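Local coordinates for lipolytic protein G-D-S-L family (Veillonella parvula DSM 2008, PDB 4RW0) that probably hydrolyses ester bonds of lipid or other acyl substrates with an SGNH-hydrolase fold, at residues S12-Y17 with H69-C74; E27-S32 with Y176-V181; I155-F160 with N167-R172. All blocks are in the same frame, centred on the assembly; numbering follows the deposited sequence.

Contact 1: S12-Y17 with H69-C74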
loop_
_atom_site.group_PDB
_atom_site.type_symbol
_atom_site.label_atom_id
_atom_site.label_comp_id
_atom_site.label_asym_id
_atom_site.label_seq_id
_atom_site.Cartn_x
_atom_site.Cartn_y
_atom_site.Cartn_z
ATOM N N SER A 12 1.231 1.136 8.940
ATOM C CA SER A 12 2.629 1.508 9.255
ATOM C C SER A 12 3.603 1.188 8.146
ATOM O O SER A 12 4.642 1.804 8.044
ATOM C CB SER A 12 3.006 0.852 10.562
ATOM O OG SER A 12 2.939 -0.515 10.286
ATOM N N ILE A 13 3.222 0.303 7.229
ATOM C CA ILE A 13 4.098 -0.081 6.128
ATOM C C ILE A 13 3.984 0.946 5.002
ATOM O O ILE A 13 4.867 1.081 4.175
ATOM C CB ILE A 13 3.775 -1.527 5.653
ATOM C CG1 ILE A 13 4.174 -2.529 6.737
ATOM C CG2 ILE A 13 4.516 -1.885 4.381
ATOM C CD1 ILE A 13 3.735 -3.954 6.471
ATOM N N THR A 14 2.896 1.696 4.952
ATOM C CA THR A 14 2.846 2.855 4.109
ATOM C C THR A 14 3.475 4.110 4.827
ATOM O O THR A 14 4.111 4.971 4.193
ATOM C CB THR A 14 1.384 3.130 3.728
ATOM O OG1 THR A 14 0.955 2.090 2.842
ATOM C CG2 THR A 14 1.208 4.492 3.092
ATOM N N ARG A 15 3.237 4.242 6.118
ATOM C CA ARG A 15 3.794 5.399 6.900
ATOM C C ARG A 15 5.359 5.315 6.884
ATOM O O ARG A 15 6.032 6.319 6.770
ATOM C CB ARG A 15 3.328 5.353 8.335
ATOM C CG ARG A 15 3.266 6.679 9.047
ATOM C CD ARG A 15 4.545 6.985 9.751
ATOM N NE ARG A 15 4.853 6.128 10.907
ATOM C CZ ARG A 15 6.084 6.055 11.438
ATOM N NH1 ARG A 15 7.099 6.771 10.953
ATOM N NH2 ARG A 15 6.345 5.240 12.436
ATOM N N GLY A 16 5.909 4.120 6.936
ATOM C CA GLY A 16 7.369 3.923 7.009
ATOM C C GLY A 16 7.973 3.640 8.388
ATOM O O GLY A 16 8.989 4.206 8.750
ATOM N N TYR A 17 7.311 2.783 9.150
ATOM C CA TYR A 17 7.762 2.351 10.411
ATOM C C TYR A 17 8.814 1.284 10.107
ATOM O O TYR A 17 8.533 0.299 9.333
ATOM C CB TYR A 17 6.613 1.724 11.225
ATOM C CG TYR A 17 6.989 1.216 12.604
ATOM C CD1 TYR A 17 6.914 2.044 13.716
ATOM C CD2 TYR A 17 7.394 -0.084 12.791
ATOM C CE1 TYR A 17 7.250 1.572 14.976
ATOM C CE2 TYR A 17 7.758 -0.566 14.043
ATOM C CZ TYR A 17 7.672 0.273 15.119
ATOM O OH TYR A 17 8.032 -0.172 16.346
ATOM N N HIS A 69 -4.015 11.039 -8.152
ATOM C CA HIS A 69 -4.046 9.635 -7.854
ATOM C C HIS A 69 -4.073 9.402 -6.349
ATOM O O HIS A 69 -3.562 10.205 -5.551
ATOM C CB HIS A 69 -2.822 8.907 -8.540
ATOM C CG HIS A 69 -2.965 8.825 -10.040
ATOM N ND1 HIS A 69 -2.769 9.914 -10.869
ATOM C CD2 HIS A 69 -3.241 7.781 -10.859
ATOM C CE1 HIS A 69 -2.947 9.556 -12.127
ATOM N NE2 HIS A 69 -3.265 8.274 -12.146
ATOM N N ILE A 70 -4.695 8.325 -5.972
ATOM C CA ILE A 70 -4.874 7.923 -4.592
ATOM C C ILE A 70 -4.347 6.511 -4.455
ATOM O O ILE A 70 -4.895 5.555 -5.014
ATOM C CB ILE A 70 -6.320 8.007 -4.141
ATOM C CG1 ILE A 70 -6.835 9.394 -4.355
ATOM C CG2 ILE A 70 -6.501 7.568 -2.691
ATOM C CD1 ILE A 70 -8.302 9.519 -4.307
ATOM N N PHE A 71 -3.274 6.366 -3.676
ATOM C CA PHE A 71 -2.733 5.053 -3.395
ATOM C C PHE A 71 -3.348 4.470 -2.111
ATOM O O PHE A 71 -3.469 5.191 -1.161
ATOM C CB PHE A 71 -1.195 5.178 -3.227
ATOM C CG PHE A 71 -0.559 3.906 -2.651
ATOM C CD1 PHE A 71 -0.175 2.871 -3.508
ATOM C CD2 PHE A 71 -0.490 3.682 -1.300
ATOM C CE1 PHE A 71 0.358 1.720 -3.024
ATOM C CE2 PHE A 71 0.048 2.481 -0.807
ATOM C CZ PHE A 71 0.442 1.492 -1.695
ATOM N N LEU A 72 -3.746 3.209 -2.084
ATOM C CA LEU A 72 -4.307 2.554 -0.932
ATOM C C LEU A 72 -3.613 1.191 -0.738
ATOM O O LEU A 72 -3.435 0.403 -1.669
ATOM C CB LEU A 72 -5.781 2.165 -1.162
ATOM C CG LEU A 72 -6.658 3.236 -1.668
ATOM C CD1 LEU A 72 -8.032 2.670 -1.945
ATOM C CD2 LEU A 72 -6.687 4.280 -0.570
HETATM N N MSE A 73 -3.354 0.874 0.493
HETATM C CA MSE A 73 -2.868 -0.464 0.840
HETATM C C MSE A 73 -3.085 -0.731 2.300
HETATM O O MSE A 73 -2.637 0.076 3.170
HETATM C CB MSE A 73 -1.349 -0.559 0.476
HETATM C CG MSE A 73 -0.850 -1.893 0.922
HETATM SE SE MSE A 73 1.080 -2.152 0.364
HETATM C CE MSE A 73 2.031 -0.742 1.415
ATOM N N CYS A 74 -3.725 -1.853 2.671
ATOM C CA CYS A 74 -3.972 -2.123 4.084
ATOM C C CYS A 74 -4.397 -3.586 4.302
ATOM O O CYS A 74 -4.615 -4.319 3.358
ATOM C CB CYS A 74 -5.074 -1.170 4.590
ATOM S SG CYS A 74 -4.923 -0.718 6.326
HETATM O O HOH W 1 -0.139 0.033 4.125
#
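Thr-14 and Met-73, a selenomethionine here, come closest along the two backbones, with CA atoms 7.4 Å apart; a single helical turn, 12-15, stands over strand 69-73. The turn closes on one acceptor: Ser-12 O takes Gly-16 N at 2.9 Å and Tyr-17 N from the opposite face of its carbonyl plane. Gly-16 leaves the helix with a positive phi of 99°, where a CB would collide with the carbonyl oxygen of Arg-15. Across the gap, the Met-73 chain runs out with CG anti to the backbone N (chi1 176°), then turns at its last torsion (chi3 65°), a bend that carries CE to the helical turn. There Met-73 CE lies 3.3 Å from Thr-14 OG1 and 4.0 Å from Ile-13 CG2, the Ile-13 and Met-73 chains crossing at about a right angle. This is the centre of an SGNH-hydrolase fold: 69-73 is the middle strand of a parallel five-stranded sheet, and the helical turn directly follows strand 4-10. It begins with the serine of the Gly-Asp-Ser signature; Ser-12 OG is hydrogen-bonded to His-165 NE2, consistent with the nucleophile and base of such enzymes. Thr-14 OG1 also meets the ring of Phe-71 in its plane, at the CE2 edge, 3.8 Å from that atom, while Trp-25 packs edge-to-face with the same ring. A water also bridges the segments: it sits 2.7 Å from Thr-14 OG1 and 2.7 Å from Met-73 O, to which it probably donates. On the backbone side, Thr-14 O accepts from Asn-40 ND2 and Ile-13 O from Trp-25 NE1.

Contact 2: E27-S32 with Y176-V181. With NA (sodium ion), chain D.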
loop_
_atom_site.group_PDB
_atom_site.type_symbol
_atom_site.label_atom_id
_atom_site.label_comp_id
_atom_site.label_asym_id
_atom_site.label_seq_id
_atom_site.Cartn_x
_atom_site.Cartn_y
_atom_site.Cartn_z
ATOM N N GLU A 27 8.459 8.301 0.771
ATOM C CA GLU A 27 9.301 9.420 0.757
ATOM C C GLU A 27 10.442 9.337 -0.245
ATOM O O GLU A 27 10.814 10.340 -0.852
ATOM C CB GLU A 27 9.783 9.659 2.190
ATOM C CG GLU A 27 8.735 10.304 3.103
ATOM C CD GLU A 27 7.633 9.354 3.567
ATOM O OE1 GLU A 27 7.898 8.141 3.717
ATOM O OE2 GLU A 27 6.492 9.823 3.787
ATOM N N ILE A 28 10.975 8.135 -0.420
ATOM C CA ILE A 28 11.938 7.842 -1.497
ATOM C C ILE A 28 11.316 8.197 -2.843
ATOM O O ILE A 28 11.939 8.866 -3.677
ATOM C CB ILE A 28 12.420 6.347 -1.433
ATOM C CG1 ILE A 28 13.235 6.156 -0.161
ATOM C CG2 ILE A 28 13.292 6.068 -2.617
ATOM C CD1 ILE A 28 13.613 4.717 0.126
ATOM N N CYS A 29 10.069 7.807 -3.049
ATOM C CA CYS A 29 9.424 8.104 -4.298
ATOM C C CYS A 29 9.274 9.611 -4.484
ATOM O O CYS A 29 9.558 10.150 -5.560
ATOM C CB CYS A 29 8.089 7.442 -4.457
ATOM S SG CYS A 29 8.085 5.680 -4.601
ATOM N N ASP A 30 8.921 10.312 -3.426
ATOM C CA ASP A 30 8.718 11.725 -3.550
ATOM C C ASP A 30 10.035 12.482 -3.927
ATOM O O ASP A 30 9.994 13.516 -4.674
ATOM C CB ASP A 30 8.220 12.291 -2.229
ATOM C CG ASP A 30 7.780 13.750 -2.353
ATOM O OD1 ASP A 30 6.736 14.068 -2.875
ATOM O OD2 ASP A 30 8.496 14.601 -1.912
ATOM N N ALA A 31 11.147 11.965 -3.384
ATOM C CA ALA A 31 12.466 12.544 -3.636
ATOM C C ALA A 31 12.934 12.137 -5.011
ATOM O O ALA A 31 13.828 12.789 -5.580
ATOM C CB ALA A 31 13.475 12.105 -2.571
ATOM N N SER A 32 12.361 11.096 -5.589
ATOM C CA SER A 32 12.815 10.659 -6.906
ATOM C C SER A 32 12.083 11.256 -8.068
ATOM O O SER A 32 12.567 11.153 -9.177
ATOM C CB SER A 32 12.684 9.143 -7.059
ATOM O OG SER A 32 13.341 8.511 -5.970
ATOM N N TYR A 176 11.477 1.285 -5.507
ATOM C CA TYR A 176 11.787 0.968 -6.930
ATOM C C TYR A 176 10.627 0.327 -7.622
ATOM O O TYR A 176 10.246 0.726 -8.747
ATOM C CB TYR A 176 13.063 0.122 -7.089
ATOM C CG TYR A 176 14.237 0.609 -6.317
ATOM C CD1 TYR A 176 14.454 1.944 -6.112
ATOM C CD2 TYR A 176 15.191 -0.266 -5.858
ATOM C CE1 TYR A 176 15.547 2.410 -5.394
ATOM C CE2 TYR A 176 16.298 0.176 -5.171
ATOM C CZ TYR A 176 16.450 1.507 -4.927
ATOM O OH TYR A 176 17.549 1.960 -4.217
ATOM N N LYS A 177 10.008 -0.611 -6.952
ATOM C CA LYS A 177 8.868 -1.276 -7.558
ATOM C C LYS A 177 7.692 -0.300 -7.733
ATOM O O LYS A 177 7.066 -0.320 -8.754
ATOM C CB LYS A 177 8.424 -2.404 -6.676
ATOM C CG LYS A 177 7.297 -3.234 -7.237
ATOM C CD LYS A 177 7.709 -3.939 -8.531
ATOM C CE LYS A 177 6.863 -5.169 -8.712
ATOM N NZ LYS A 177 7.440 -5.954 -9.831
ATOM N N ALA A 178 7.465 0.615 -6.774
ATOM C CA ALA A 178 6.351 1.633 -6.909
ATOM C C ALA A 178 6.660 2.623 -8.020
ATOM O O ALA A 178 5.788 3.045 -8.780
ATOM C CB ALA A 178 6.221 2.405 -5.589
ATOM N N LEU A 179 7.926 2.982 -8.157
ATOM C CA LEU A 179 8.352 3.839 -9.236
ATOM C C LEU A 179 8.143 3.299 -10.656
ATOM O O LEU A 179 7.992 4.082 -11.598
ATOM C CB LEU A 179 9.805 4.291 -9.052
ATOM C CG LEU A 179 10.105 5.282 -7.891
ATOM C CD1 LEU A 179 11.609 5.482 -7.678
ATOM C CD2 LEU A 179 9.467 6.596 -8.189
ATOM N N GLU A 180 8.025 2.001 -10.809
ATOM C CA GLU A 180 7.715 1.467 -12.111
ATOM C C GLU A 180 6.307 1.915 -12.518
ATOM O O GLU A 180 6.070 2.096 -13.691
ATOM C CB GLU A 180 7.780 -0.028 -12.144
ATOM C CG GLU A 180 9.174 -0.624 -11.904
ATOM C CD GLU A 180 9.125 -2.188 -11.806
ATOM O OE1 GLU A 180 8.270 -2.811 -12.473
ATOM O OE2 GLU A 180 9.899 -2.804 -11.011
ATOM N N VAL A 181 5.418 2.156 -11.553
ATOM C CA VAL A 181 4.033 2.640 -11.845
ATOM C C VAL A 181 3.989 4.121 -11.819
ATOM O O VAL A 181 3.517 4.752 -12.784
ATOM C CB VAL A 181 3.066 2.083 -10.801
ATOM C CG1 VAL A 181 1.722 2.855 -10.768
ATOM C CG2 VAL A 181 2.848 0.617 -11.027
HETATM NA NA NA D . 8.429 15.075 -5.722
#
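Cys-29 and Leu-179 use matching first torsions, each directing its next atom beside the backbone N and anti to the carbonyl carbon: chi1 is -67° for SG and -69° for CG. Both side chains thereby lean into the seam between helices 25-32 and 168-182, which pack on one side of the parallel sheet in this α/β/α sandwich. The two short segments cross at -51° with their axes 9.7 Å apart, and the Cys-29 and Leu-179 CA atoms come within 6.6 Å. Cys-29 SG settles between two residues of the second helix, 3.9 Å from Ala-178 CB and equally far from Leu-179 CG. The leucine's methyls divide the work: CD2 lies against SG and CB of Cys-29, whereas Leu-179 CD1 reaches Ser-32 CB at 3.9 Å, near the solvent-exposed end of the seam. Ser-32 OG donates back to Ile-28 O, one turn earlier, at 2.7 Å and from above the carbonyl plane, a bond made within its own helix. Phe-182 adds to the cover over Cys-29, and Phe-145 and Ile-143 pack on Ala-178. Asp-30 points away from the second helix, with OD1 accepting from Phe-38 N. Asp-30 O binds the sodium ion at 2.4 Å, together with the carbonyl oxygens of Ile-33 and Val-36.

Contact 3: I155-F160 with N167-R172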
loop_
_atom_site.group_PDB
_atom_site.type_symbol
_atom_site.label_atom_id
_atom_site.label_comp_id
_atom_site.label_asym_id
_atom_site.label_seq_id
_atom_site.Cartn_x
_atom_site.Cartn_y
_atom_site.Cartn_z
ATOM N N ILE A 155 16.024 -15.274 -1.576
ATOM C CA ILE A 155 17.382 -15.448 -2.007
ATOM C C ILE A 155 18.418 -15.013 -0.998
ATOM O O ILE A 155 19.613 -15.065 -1.255
ATOM C CB ILE A 155 17.536 -14.685 -3.329
ATOM C CG1 ILE A 155 18.488 -15.417 -4.245
ATOM C CG2 ILE A 155 17.999 -13.252 -3.120
ATOM C CD1 ILE A 155 18.528 -14.794 -5.621
ATOM N N GLY A 156 17.983 -14.506 0.142
ATOM C CA GLY A 156 18.914 -14.150 1.201
ATOM C C GLY A 156 19.133 -12.668 1.425
ATOM O O GLY A 156 19.883 -12.295 2.299
ATOM N N GLN A 157 18.487 -11.812 0.651
ATOM C CA GLN A 157 18.581 -10.361 0.932
ATOM C C GLN A 157 17.878 -10.129 2.281
ATOM O O GLN A 157 16.828 -10.638 2.531
ATOM C CB GLN A 157 17.907 -9.570 -0.157
ATOM C CG GLN A 157 18.502 -9.801 -1.577
ATOM C CD GLN A 157 19.872 -9.184 -1.712
ATOM O OE1 GLN A 157 20.879 -9.843 -1.862
ATOM N NE2 GLN A 157 19.901 -7.938 -1.661
ATOM N N ILE A 158 18.498 -9.334 3.118
ATOM C CA ILE A 158 17.985 -8.998 4.428
ATOM C C ILE A 158 16.992 -7.831 4.263
ATOM O O ILE A 158 17.412 -6.654 4.116
ATOM C CB ILE A 158 19.182 -8.568 5.265
ATOM C CG1 ILE A 158 20.242 -9.694 5.302
ATOM C CG2 ILE A 158 18.786 -8.210 6.689
ATOM C CD1 ILE A 158 19.713 -11.018 5.812
ATOM N N VAL A 159 15.700 -8.128 4.197
ATOM C CA VAL A 159 14.705 -7.057 3.922
ATOM C C VAL A 159 13.648 -6.790 5.038
ATOM O O VAL A 159 13.004 -5.760 5.002
ATOM C CB VAL A 159 13.989 -7.279 2.602
ATOM C CG1 VAL A 159 14.961 -7.131 1.414
ATOM C CG2 VAL A 159 13.318 -8.608 2.553
ATOM N N PHE A 160 13.454 -7.714 5.970
ATOM C CA PHE A 160 12.485 -7.598 7.077
ATOM C C PHE A 160 13.158 -7.362 8.411
ATOM O O PHE A 160 14.163 -7.998 8.750
ATOM C CB PHE A 160 11.527 -8.804 7.138
ATOM C CG PHE A 160 10.578 -8.878 5.971
ATOM C CD1 PHE A 160 9.492 -8.015 5.888
ATOM C CD2 PHE A 160 10.720 -9.823 4.999
ATOM C CE1 PHE A 160 8.584 -8.052 4.803
ATOM C CE2 PHE A 160 9.832 -9.883 3.930
ATOM C CZ PHE A 160 8.784 -9.001 3.816
ATOM N N ASN A 167 12.813 -3.525 6.708
ATOM C CA ASN A 167 13.924 -2.659 7.112
ATOM C C ASN A 167 14.213 -1.654 5.954
ATOM O O ASN A 167 13.511 -1.657 4.982
ATOM C CB ASN A 167 15.158 -3.499 7.498
ATOM C CG ASN A 167 15.729 -4.234 6.322
ATOM O OD1 ASN A 167 15.553 -3.845 5.157
ATOM N ND2 ASN A 167 16.454 -5.304 6.609
ATOM N N GLU A 168 15.269 -0.827 6.064
ATOM C CA GLU A 168 15.583 0.190 5.045
ATOM C C GLU A 168 15.796 -0.403 3.693
ATOM O O GLU A 168 15.448 0.198 2.695
ATOM C CB GLU A 168 16.822 0.989 5.420
ATOM C CG GLU A 168 16.574 2.127 6.441
ATOM C CD GLU A 168 17.776 3.054 6.617
ATOM O OE1 GLU A 168 18.433 3.480 5.604
ATOM O OE2 GLU A 168 18.066 3.440 7.780
ATOM N N ARG A 169 16.402 -1.597 3.616
ATOM C CA ARG A 169 16.606 -2.222 2.299
ATOM C C ARG A 169 15.292 -2.601 1.692
ATOM O O ARG A 169 15.072 -2.412 0.512
ATOM C CB ARG A 169 17.570 -3.450 2.394
ATOM C CG ARG A 169 17.724 -4.181 1.037
ATOM C CD ARG A 169 18.674 -5.382 1.044
ATOM N NE ARG A 169 20.046 -4.973 1.265
ATOM C CZ ARG A 169 20.668 -5.006 2.382
ATOM N NH1 ARG A 169 20.108 -5.487 3.471
ATOM N NH2 ARG A 169 21.914 -4.548 2.421
ATOM N N GLY A 170 14.411 -3.140 2.510
ATOM C CA GLY A 170 13.097 -3.544 2.031
ATOM C C GLY A 170 12.312 -2.343 1.538
ATOM O O GLY A 170 11.658 -2.411 0.552
ATOM N N TYR A 171 12.439 -1.204 2.243
ATOM C CA TYR A 171 11.752 0.032 1.768
ATOM C C TYR A 171 12.351 0.561 0.462
ATOM O O TYR A 171 11.604 1.044 -0.411
ATOM C CB TYR A 171 11.769 1.085 2.858
ATOM C CG TYR A 171 10.731 0.888 3.973
ATOM C CD1 TYR A 171 9.425 0.727 3.639
ATOM C CD2 TYR A 171 11.065 0.873 5.313
ATOM C CE1 TYR A 171 8.459 0.507 4.611
ATOM C CE2 TYR A 171 10.103 0.703 6.341
ATOM C CZ TYR A 171 8.790 0.524 5.961
ATOM O OH TYR A 171 7.736 0.383 6.847
ATOM N N ARG A 172 13.692 0.430 0.253
ATOM C CA ARG A 172 14.249 0.862 -1.027
ATOM C C ARG A 172 13.695 0.010 -2.174
ATOM O O ARG A 172 13.260 0.561 -3.208
ATOM C CB ARG A 172 15.776 0.824 -1.041
ATOM C CG ARG A 172 16.437 1.781 -0.104
ATOM C CD ARG A 172 17.923 1.952 -0.469
ATOM N NE ARG A 172 18.664 0.708 -0.276
ATOM C CZ ARG A 172 19.169 0.268 0.851
ATOM N NH1 ARG A 172 19.139 0.988 1.971
ATOM N NH2 ARG A 172 19.841 -0.884 0.854
HETATM O O HOH W 2 16.630 -6.617 9.339
#
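Asn-167 and Arg-169 converge on one backbone oxygen of the facing loop, Ile-158 O, and each gives it a hydrogen bond. Arg-169 NH1 reaches Ile-158 O at 3.0 Å in the carbonyl plane, on a lone pair, and the oxygen lies at the edge of the guanidinium in its plane. Asn-167 ND2 lies 3.0 Å from Ile-158 O and comes from well above the carbonyl plane, though its own amide plane contains the oxygen. The next carbonyl is met by backbone: Asn-167 N donates to Val-159 O at 2.8 Å. Asn-167 is the N-cap of helix 168-182, the last helix of the SGNH-hydrolase fold, and CG sits between the backbone N and the carbonyl carbon (chi1 66°), which folds OD1 back over the first turn. There Asn-167 OD1 accepts from Gly-170 N at 3.0 Å, nearly in line with its C=O bond, and weakly from Arg-169 N. Asn-167 ND2 has a second partner, a water 3.0 Å away that in turn donates to Phe-160 O, so all three successive loop carbonyls from Ile-158 to Phe-160 have donors. A leucine in place of this asparagine would probably leave Gly-170 N without its capping acceptor, cost Ile-158 O one of its two donors described here and deprive the water of its amide donor. The loop itself follows helix 145-154, which ends in a Schellman motif at Gly-156; Val-159 and Phe-160 pack back on that helix. Against the new helix, Val-159 CG1 lies 4.1 Å from Arg-169 CG, and the two side chains cross at about a right angle. At Gly-170 the backbones come very close, its CA 3.7 Å from Val-159 O, and any CB there would clash with that oxygen.

Contact 1 is the core member, with every touching residue buried near the centre of the chain; contacts 2 and 3 are only partly buried and lie farther out. Both of those use helix 168-182, contact 3 at its N-terminal start and contact 2 towards its C-terminal end, and Ile-28 CD1 packs on Arg-172 between them. Tyr-171, on the same helix, ties contact 3 to contact 1 by a probable hydrogen bond from its OH to Tyr-17 O. The chemistry changes with place: a water bridge among mostly apolar groups at the sheet, van der Waals packing without a hydrogen bond across the two helix segments in contact 2, and direct hydrogen bonds to loop carbonyls in contact 3.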